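Local coordinates for protein phosphoribosylaminoimidazole-succinocarboxamide synthase (Pyrococcus horikoshii, PDB 4O86) that catalyses the ATP-dependent joining of L-aspartate to carboxyaminoimidazole ribonucleotide, giving SAICAR, in the de novo purine pathway to IMP, at residues P87-V92 against K175-K180; R93-G98 against G168-D173. All coordinates share one frame; numbering follows the deposited sequence.

Interaction 1: residues P87-V92 against K175-K180. With C5P (cytidine-5'-monophosphate), chain D; CDP (cytidine-5'-diphosphate), chain C; PO4 (phosphate ion), chain G.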
loop_
_atom_site.group_PDB
_atom_site.type_symbol
_atom_site.label_atom_id
_atom_site.label_comp_id
_atom_site.label_asym_id
_atom_site.label_seq_id
_atom_site.Cartn_x
_atom_site.Cartn_y
_atom_site.Cartn_z
ATOM N N PRO A 87 -12.200 -7.688 -6.830
ATOM C CA PRO A 87 -12.274 -6.219 -6.865
ATOM C C PRO A 87 -10.878 -5.604 -6.724
ATOM O O PRO A 87 -10.576 -4.906 -5.740
ATOM C CB PRO A 87 -13.192 -5.889 -5.676
ATOM C CG PRO A 87 -12.949 -7.000 -4.707
ATOM C CD PRO A 87 -12.582 -8.232 -5.510
ATOM N N LEU A 88 -10.036 -5.872 -7.723
ATOM C CA LEU A 88 -8.640 -5.464 -7.711
ATOM C C LEU A 88 -8.205 -4.894 -9.044
ATOM O O LEU A 88 -8.687 -5.290 -10.108
ATOM C CB LEU A 88 -7.718 -6.658 -7.416
ATOM C CG LEU A 88 -7.706 -7.351 -6.047
ATOM C CD1 LEU A 88 -6.751 -8.536 -6.153
ATOM C CD2 LEU A 88 -7.277 -6.405 -4.938
ATOM N N GLU A 89 -7.268 -3.963 -8.973
ATOM C CA GLU A 89 -6.496 -3.581 -10.134
ATOM C C GLU A 89 -5.061 -3.886 -9.753
ATOM O O GLU A 89 -4.579 -3.424 -8.713
ATOM C CB GLU A 89 -6.725 -2.111 -10.466
ATOM C CG GLU A 89 -8.178 -1.873 -10.883
ATOM C CD GLU A 89 -8.430 -0.522 -11.506
ATOM O OE1 GLU A 89 -9.624 -0.178 -11.696
ATOM O OE2 GLU A 89 -7.452 0.201 -11.811
ATOM N N VAL A 90 -4.410 -4.718 -10.568
ATOM C CA VAL A 90 -3.072 -5.208 -10.288
ATOM C C VAL A 90 -2.098 -4.497 -11.213
ATOM O O VAL A 90 -2.148 -4.656 -12.425
ATOM C CB VAL A 90 -2.988 -6.737 -10.463
ATOM C CG1 VAL A 90 -1.602 -7.248 -10.098
ATOM C CG2 VAL A 90 -4.057 -7.419 -9.606
ATOM N N VAL A 91 -1.238 -3.679 -10.633
ATOM C CA VAL A 91 -0.340 -2.867 -11.415
ATOM C C VAL A 91 1.089 -3.443 -11.342
ATOM O O VAL A 91 1.614 -3.692 -10.254
ATOM C CB VAL A 91 -0.383 -1.387 -10.956
ATOM C CG1 VAL A 91 0.681 -0.583 -11.683
ATOM C CG2 VAL A 91 -1.763 -0.770 -11.210
ATOM N N VAL A 92 1.693 -3.683 -12.502
ATOM C CA VAL A 92 3.085 -4.104 -12.562
ATOM C C VAL A 92 3.932 -2.955 -13.140
ATOM O O VAL A 92 3.522 -2.320 -14.093
ATOM C CB VAL A 92 3.245 -5.392 -13.406
ATOM C CG1 VAL A 92 4.660 -5.916 -13.311
ATOM C CG2 VAL A 92 2.263 -6.463 -12.949
ATOM N N LYS A 175 -1.776 -2.079 -15.946
ATOM C CA LYS A 175 -2.770 -2.565 -14.997
ATOM C C LYS A 175 -3.496 -3.807 -15.547
ATOM O O LYS A 175 -3.913 -3.837 -16.703
ATOM C CB LYS A 175 -3.781 -1.456 -14.690
ATOM C CG LYS A 175 -4.845 -1.808 -13.645
ATOM C CD LYS A 175 -6.117 -2.401 -14.252
ATOM C CE LYS A 175 -6.901 -1.363 -15.071
ATOM N NZ LYS A 175 -8.067 -1.958 -15.806
ATOM N N LEU A 176 -3.668 -4.809 -14.690
ATOM C CA LEU A 176 -4.484 -5.969 -15.018
ATOM C C LEU A 176 -5.655 -6.121 -14.057
ATOM O O LEU A 176 -5.651 -5.584 -12.934
ATOM C CB LEU A 176 -3.653 -7.261 -14.967
ATOM C CG LEU A 176 -2.400 -7.347 -15.841
ATOM C CD1 LEU A 176 -1.644 -8.628 -15.514
ATOM C CD2 LEU A 176 -2.739 -7.254 -17.327
ATOM N N GLU A 177 -6.644 -6.890 -14.502
ATOM C CA GLU A 177 -7.736 -7.318 -13.649
ATOM C C GLU A 177 -7.967 -8.820 -13.815
ATOM O O GLU A 177 -7.639 -9.407 -14.860
ATOM C CB GLU A 177 -8.998 -6.531 -13.980
ATOM C CG GLU A 177 -8.882 -5.064 -13.609
ATOM C CD GLU A 177 -10.156 -4.299 -13.861
ATOM O OE1 GLU A 177 -11.236 -4.899 -13.713
ATOM O OE2 GLU A 177 -10.070 -3.103 -14.193
ATOM N N PHE A 178 -8.528 -9.432 -12.779
ATOM C CA PHE A 178 -8.688 -10.877 -12.719
ATOM C C PHE A 178 -10.039 -11.247 -12.144
ATOM O O PHE A 178 -10.631 -10.495 -11.359
ATOM C CB PHE A 178 -7.637 -11.495 -11.787
ATOM C CG PHE A 178 -6.233 -11.354 -12.264
ATOM C CD1 PHE A 178 -5.642 -12.358 -13.028
ATOM C CD2 PHE A 178 -5.490 -10.213 -11.953
ATOM C CE1 PHE A 178 -4.336 -12.249 -13.456
ATOM C CE2 PHE A 178 -4.176 -10.091 -12.390
ATOM C CZ PHE A 178 -3.608 -11.103 -13.142
ATOM N N GLY A 179 -10.485 -12.446 -12.506
ATOM C CA GLY A 179 -11.656 -13.056 -11.932
ATOM C C GLY A 179 -11.484 -14.560 -11.818
ATOM O O GLY A 179 -10.501 -15.142 -12.299
ATOM N N LYS A 180 -12.472 -15.184 -11.192
ATOM C CA LYS A 180 -12.486 -16.612 -10.926
ATOM C C LYS A 180 -13.470 -17.266 -11.905
ATOM O O LYS A 180 -14.552 -16.736 -12.112
ATOM C CB LYS A 180 -12.980 -16.797 -9.496
ATOM C CG LYS A 180 -12.145 -17.712 -8.622
ATOM C CD LYS A 180 -12.498 -17.497 -7.150
ATOM C CE LYS A 180 -11.841 -18.554 -6.276
ATOM N NZ LYS A 180 -11.779 -18.172 -4.834
HETATM O O3P C5P D . -1.465 6.030 -12.218
HETATM P P C5P D . -0.438 4.945 -12.024
HETATM O O1P C5P D . 0.973 5.317 -12.422
HETATM O O2P C5P D . -0.510 4.279 -10.671
HETATM O "O5'" C5P D . -0.865 3.840 -13.111
HETATM C "C5'" C5P D . -0.037 2.711 -13.386
HETATM C "C4'" C5P D . -0.506 2.024 -14.663
HETATM O "O4'" C5P D . -1.803 1.459 -14.473
HETATM C "C3'" C5P D . -0.636 3.014 -15.809
HETATM O "O3'" C5P D . -0.184 2.391 -17.016
HETATM C "C2'" C5P D . -2.110 3.295 -15.938
HETATM O "O2'" C5P D . -2.406 3.490 -17.326
HETATM C "C1'" C5P D . -2.752 2.033 -15.383
HETATM N N1 C5P D . -4.002 2.283 -14.649
HETATM C C2 C5P D . -5.244 1.928 -15.221
HETATM N N3 C5P D . -6.392 2.143 -14.535
HETATM C C4 C5P D . -6.360 2.690 -13.300
HETATM C C5 C5P D . -5.148 3.044 -12.716
HETATM C C6 C5P D . -3.964 2.821 -13.420
HETATM O O2 C5P D . -5.280 1.418 -16.361
HETATM N N4 C5P D . -7.513 2.902 -12.626
HETATM O O3B CDP C . -2.872 8.022 -12.284
HETATM P PB CDP C . -1.997 7.107 -13.097
HETATM O O1B CDP C . -2.731 6.498 -14.279
HETATM O O2B CDP C . -0.626 7.647 -13.402
HETATM O O3A CDP C . -1.744 5.859 -12.098
HETATM P PA CDP C . -0.427 4.926 -12.093
HETATM O O1A CDP C . -0.446 4.095 -10.832
HETATM O O2A CDP C . 0.813 5.754 -12.359
HETATM O "O5'" CDP C . -0.688 3.968 -13.357
HETATM C "C5'" CDP C . -0.102 2.671 -13.431
HETATM C "C4'" CDP C . -0.549 1.991 -14.718
HETATM O "O4'" CDP C . -1.858 1.447 -14.553
HETATM C "C3'" CDP C . -0.647 2.992 -15.857
HETATM O "O3'" CDP C . -0.207 2.366 -17.067
HETATM C "C2'" CDP C . -2.112 3.319 -15.984
HETATM O "O2'" CDP C . -2.404 3.544 -17.367
HETATM C "C1'" CDP C . -2.790 2.068 -15.449
HETATM N N1 CDP C . -4.029 2.343 -14.704
HETATM C C2 CDP C . -5.275 1.946 -15.238
HETATM O O2 CDP C . -5.323 1.384 -16.351
HETATM N N3 CDP C . -6.416 2.180 -14.544
HETATM C C4 CDP C . -6.373 2.785 -13.337
HETATM N N4 CDP C . -7.519 3.016 -12.657
HETATM C C5 CDP C . -5.156 3.180 -12.790
HETATM C C6 CDP C . -3.980 2.938 -13.502
HETATM P P PO4 G . -10.046 1.323 -14.754
HETATM O O1 PO4 G . -9.688 1.762 -13.360
HETATM O O2 PO4 G . -8.857 1.404 -15.686
HETATM O O3 PO4 G . -10.508 -0.113 -14.721
HETATM O O4 PO4 G . -11.157 2.227 -15.261
HETATM O O HOH W 1 -9.132 -7.899 -10.468
#
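The Phe-178 ring meets Val-90 at its edge, close to the ring plane. Val-90 CG2 is 3.9 Å from Phe-178 CE2, and the two side chains cross at about a right angle. CG2 gets there because it stands anti to the carbonyl carbon of Val-90, beside the backbone N. Ile-149 and Ile-152 of helix 143-165 pack against Val-90 and Phe-178 respectively. The other flat pair is made of carboxylates. Glu-89 and Glu-177 lie side by side and point the same way, their planes 9° apart. Glu-89 OE1 and Glu-177 OE2 are 3.9 Å apart, a like-charge contact that nearby cations probably ease. Lys-122 forms a salt bridge to Glu-89 OE1, and Lys-175 NZ forms one to Glu-177 OE2 at 2.8 Å.

The backbones are neighbouring antiparallel strands in the main sheet of this SAICAR synthetase. Val-90 and Leu-176 are a hydrogen-bonded pair. Val-90 N to Leu-176 O is almost straight (179°), and Leu-176 N returns a bond to Val-90 O of 2.7 Å. Val-91 and Lys-175 form the next, non-hydrogen-bonded pair. Before Val-90 and beyond Leu-176 the strands part, and a water spans them, taking the N-H of Phe-178 and meeting Leu-88 O.

The polar face with Glu-89, Lys-175 and Glu-177 lines the ligand pocket. Lys-175 bends at chi2 (-91°) and chi3, which lays its chain across Glu-89, CG 3.7 Å from Glu-89 CB. Its NZ also reaches Asp-190 and donates to O3 of a phosphate ion, probably from the crystallisation liquor, at 3.2 Å. CDP and CMP overlap here; distances are to CDP. Glu-89 OE2 sits 2.9 Å from N4 of CDP, while Val-91 CG1 touches the ribose at C5'. Glu-177 OE1 is hydrogen-bonded to O2' of a bound ADP.

Interaction 2: residues R93-G98 against G168-D173. With C5P (cytidine-5'-monophosphate), chain D; CDP (cytidine-5'-diphosphate), chain C.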
loop_
_atom_site.group_PDB
_atom_site.type_symbol
_atom_site.label_atom_id
_atom_site.label_comp_id
_atom_site.label_asym_id
_atom_site.label_seq_id
_atom_site.Cartn_x
_atom_site.Cartn_y
_atom_site.Cartn_z
ATOM N N ARG A 93 5.095 -2.681 -12.548
ATOM C CA ARG A 93 5.889 -1.514 -12.935
ATOM C C ARG A 93 7.366 -1.865 -13.174
ATOM O O ARG A 93 8.017 -2.460 -12.302
ATOM C CB ARG A 93 5.740 -0.393 -11.882
ATOM C CG ARG A 93 4.374 -0.378 -11.175
ATOM C CD ARG A 93 4.189 0.815 -10.247
ATOM N NE ARG A 93 4.030 2.041 -11.006
ATOM C CZ ARG A 93 2.984 2.861 -10.958
ATOM N NH1 ARG A 93 1.949 2.638 -10.136
ATOM N NH2 ARG A 93 2.991 3.933 -11.744
ATOM N N ASN A 94 7.883 -1.495 -14.351
ATOM C CA ASN A 94 9.298 -1.742 -14.730
ATOM C C ASN A 94 10.172 -0.482 -14.665
ATOM O O ASN A 94 11.367 -0.541 -14.315
ATOM C CB ASN A 94 9.372 -2.347 -16.135
ATOM C CG ASN A 94 8.605 -3.656 -16.238
ATOM O OD1 ASN A 94 8.792 -4.563 -15.418
ATOM N ND2 ASN A 94 7.721 -3.754 -17.220
ATOM N N VAL A 95 9.555 0.639 -15.032
ATOM C CA VAL A 95 10.196 1.939 -15.104
ATOM C C VAL A 95 9.323 2.884 -14.289
ATOM O O VAL A 95 8.090 2.789 -14.350
ATOM C CB VAL A 95 10.284 2.419 -16.570
ATOM C CG1 VAL A 95 10.755 3.861 -16.657
ATOM C CG2 VAL A 95 11.200 1.500 -17.369
ATOM N N VAL A 96 9.958 3.763 -13.512
ATOM C CA VAL A 96 9.252 4.752 -12.686
ATOM C C VAL A 96 8.494 5.774 -13.550
ATOM O O VAL A 96 9.081 6.440 -14.414
ATOM C CB VAL A 96 10.222 5.503 -11.744
ATOM C CG1 VAL A 96 9.480 6.581 -10.960
ATOM C CG2 VAL A 96 10.946 4.535 -10.801
ATOM N N ALA A 97 7.187 5.881 -13.302
ATOM C CA ALA A 97 6.315 6.858 -13.958
ATOM C C ALA A 97 5.052 7.020 -13.103
ATOM O O ALA A 97 4.842 6.247 -12.165
ATOM C CB ALA A 97 5.950 6.372 -15.358
ATOM N N GLY A 98 4.217 8.009 -13.433
ATOM C CA GLY A 98 2.924 8.204 -12.743
ATOM C C GLY A 98 2.981 8.269 -11.222
ATOM O O GLY A 98 3.870 8.909 -10.648
ATOM N N GLY A 168 11.016 -2.267 -30.332
ATOM C CA GLY A 168 11.427 -0.909 -29.989
ATOM C C GLY A 168 10.461 -0.214 -29.037
ATOM O O GLY A 168 10.356 1.019 -29.042
ATOM N N ILE A 169 9.758 -1.004 -28.226
ATOM C CA ILE A 169 8.797 -0.462 -27.254
ATOM C C ILE A 169 9.117 -0.932 -25.836
ATOM O O ILE A 169 9.250 -2.128 -25.580
ATOM C CB ILE A 169 7.337 -0.830 -27.609
ATOM C CG1 ILE A 169 6.956 -0.262 -28.976
ATOM C CG2 ILE A 169 6.365 -0.325 -26.542
ATOM C CD1 ILE A 169 5.781 -0.977 -29.621
ATOM N N ILE A 170 9.240 0.025 -24.928
ATOM C CA ILE A 170 9.442 -0.258 -23.518
ATOM C C ILE A 170 8.095 -0.302 -22.800
ATOM O O ILE A 170 7.303 0.642 -22.869
ATOM C CB ILE A 170 10.342 0.797 -22.853
ATOM C CG1 ILE A 170 11.675 0.903 -23.608
ATOM C CG2 ILE A 170 10.573 0.451 -21.381
ATOM C CD1 ILE A 170 12.489 2.124 -23.233
ATOM N N LEU A 171 7.844 -1.414 -22.122
ATOM C CA LEU A 171 6.681 -1.533 -21.261
ATOM C C LEU A 171 7.021 -0.925 -19.901
ATOM O O LEU A 171 7.718 -1.521 -19.084
ATOM C CB LEU A 171 6.241 -2.990 -21.157
ATOM C CG LEU A 171 5.033 -3.345 -20.278
ATOM C CD1 LEU A 171 3.739 -2.710 -20.771
ATOM C CD2 LEU A 171 4.914 -4.861 -20.246
ATOM N N VAL A 172 6.518 0.285 -19.678
ATOM C CA VAL A 172 6.864 1.062 -18.492
ATOM C C VAL A 172 6.122 0.520 -17.249
ATOM O O VAL A 172 6.744 0.185 -16.230
ATOM C CB VAL A 172 6.622 2.563 -18.771
ATOM C CG1 VAL A 172 6.605 3.394 -17.494
ATOM C CG2 VAL A 172 7.682 3.065 -19.743
ATOM N N ASP A 173 4.803 0.400 -17.359
ATOM C CA ASP A 173 3.973 -0.226 -16.322
ATOM C C ASP A 173 2.651 -0.562 -16.975
ATOM O O ASP A 173 2.459 -0.232 -18.148
ATOM C CB ASP A 173 3.753 0.707 -15.122
ATOM C CG ASP A 173 3.189 2.076 -15.527
ATOM O OD1 ASP A 173 2.399 2.155 -16.478
ATOM O OD2 ASP A 173 3.539 3.076 -14.881
HETATM O O3P C5P D . -1.465 6.030 -12.218
HETATM P P C5P D . -0.438 4.945 -12.024
HETATM O O1P C5P D . 0.973 5.317 -12.422
HETATM O O2P C5P D . -0.510 4.279 -10.671
HETATM O "O5'" C5P D . -0.865 3.840 -13.111
HETATM C "C5'" C5P D . -0.037 2.711 -13.386
HETATM C "C4'" C5P D . -0.506 2.024 -14.663
HETATM O "O4'" C5P D . -1.803 1.459 -14.473
HETATM C "C3'" C5P D . -0.636 3.014 -15.809
HETATM O "O3'" C5P D . -0.184 2.391 -17.016
HETATM C "C2'" C5P D . -2.110 3.295 -15.938
HETATM O "O2'" C5P D . -2.406 3.490 -17.326
HETATM C "C1'" C5P D . -2.752 2.033 -15.383
HETATM N N1 C5P D . -4.002 2.283 -14.649
HETATM C C2 C5P D . -5.244 1.928 -15.221
HETATM N N3 C5P D . -6.392 2.143 -14.535
HETATM C C4 C5P D . -6.360 2.690 -13.300
HETATM C C5 C5P D . -5.148 3.044 -12.716
HETATM C C6 C5P D . -3.964 2.821 -13.420
HETATM O O2 C5P D . -5.280 1.418 -16.361
HETATM N N4 C5P D . -7.513 2.902 -12.626
HETATM O O3B CDP C . -2.872 8.022 -12.284
HETATM P PB CDP C . -1.997 7.107 -13.097
HETATM O O1B CDP C . -2.731 6.498 -14.279
HETATM O O2B CDP C . -0.626 7.647 -13.402
HETATM O O3A CDP C . -1.744 5.859 -12.098
HETATM P PA CDP C . -0.427 4.926 -12.093
HETATM O O1A CDP C . -0.446 4.095 -10.832
HETATM O O2A CDP C . 0.813 5.754 -12.359
HETATM O "O5'" CDP C . -0.688 3.968 -13.357
HETATM C "C5'" CDP C . -0.102 2.671 -13.431
HETATM C "C4'" CDP C . -0.549 1.991 -14.718
HETATM O "O4'" CDP C . -1.858 1.447 -14.553
HETATM C "C3'" CDP C . -0.647 2.992 -15.857
HETATM O "O3'" CDP C . -0.207 2.366 -17.067
HETATM C "C2'" CDP C . -2.112 3.319 -15.984
HETATM O "O2'" CDP C . -2.404 3.544 -17.367
HETATM C "C1'" CDP C . -2.790 2.068 -15.449
HETATM N N1 CDP C . -4.029 2.343 -14.704
HETATM C C2 CDP C . -5.275 1.946 -15.238
HETATM O O2 CDP C . -5.323 1.384 -16.351
HETATM N N3 CDP C . -6.416 2.180 -14.544
HETATM C C4 CDP C . -6.373 2.785 -13.337
HETATM N N4 CDP C . -7.519 3.016 -12.657
HETATM C C5 CDP C . -5.156 3.180 -12.790
HETATM C C6 CDP C . -3.980 2.938 -13.502
HETATM O O HOH W 2 5.607 3.015 -13.106
#
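Val-172 pushes CG1 into a hollow formed by Val-95 and Ala-97. Val-172 CG1 lies 3.7 Å from Ala-97 CB and 3.9 Å from Val-95 CB. This branch is anti to the backbone N of Val-172 (chi1 165°), which sets it against the loop. In return the Val-95 side chain is a bump that crosses that of Ile-170 at about a right angle, with Val-95 CG2 4.2 Å from Ile-170 CG2.

The chain turns a corner at Asn-94, held by polar atoms. Val-172 O accepts from both Asn-94 N (2.8 Å) and Val-95 N. Asn-94 ND2 reaches along the strand to Leu-171 O at 2.9 Å, with that oxygen in the amide plane; ND2 also bonds to Asn-157.

Arg-93 and Asp-173 are a non-hydrogen-bonded antiparallel pair, their side chains running side by side. Their flat ends stand nearly perpendicular (88°). This rules out a flat two-pronged pairing, and the salt bridge runs from Arg-93 NH2 to Asp-173 OD2, at 3.3 Å. A water accepts from Arg-93 NE and lies within bonding distance of Asp-173 OD2 and Val-95 O.

Arg-93 grips the alpha phosphate of the bound CDP with NH1 to O1A and NH2 to O2A, 2.9 Å each. A methionine here would probably leave this phosphate without that double grip, Glu-118 without this cation, and Asp-173 with Arg-198 alone of its two arginines. Asp-173 OD1 lies 2.7 Å from O3' of CDP, and OD2 also pairs with Arg-198. Asp-173 and Glu-118 probably fix the direction of the guanidinium, so that two of its nitrogens face the phosphate.

Overall arrangement
The two contacts run on from each other along strands 84-93 and 169-180, with centres 18 Å apart. Interaction 2 is nested inside the chain loop closed by interaction 1. They meet where Val-92 O lies 3.2 Å from Asp-173 CB. Lys-175 and Asp-173 share one sheet face with Val-91 and Arg-93, and the cytidine nucleotide lies along it. Interaction 1 serves its base and ribose, interaction 2 its ribose and phosphate. This placement is consistent with a site for the ribonucleotide substrate. Interaction 1 also borders the ATP site: at its nearest atoms the Glu-177 side chain is about 3 Å from ADP and about 4 Å from a magnesium ion.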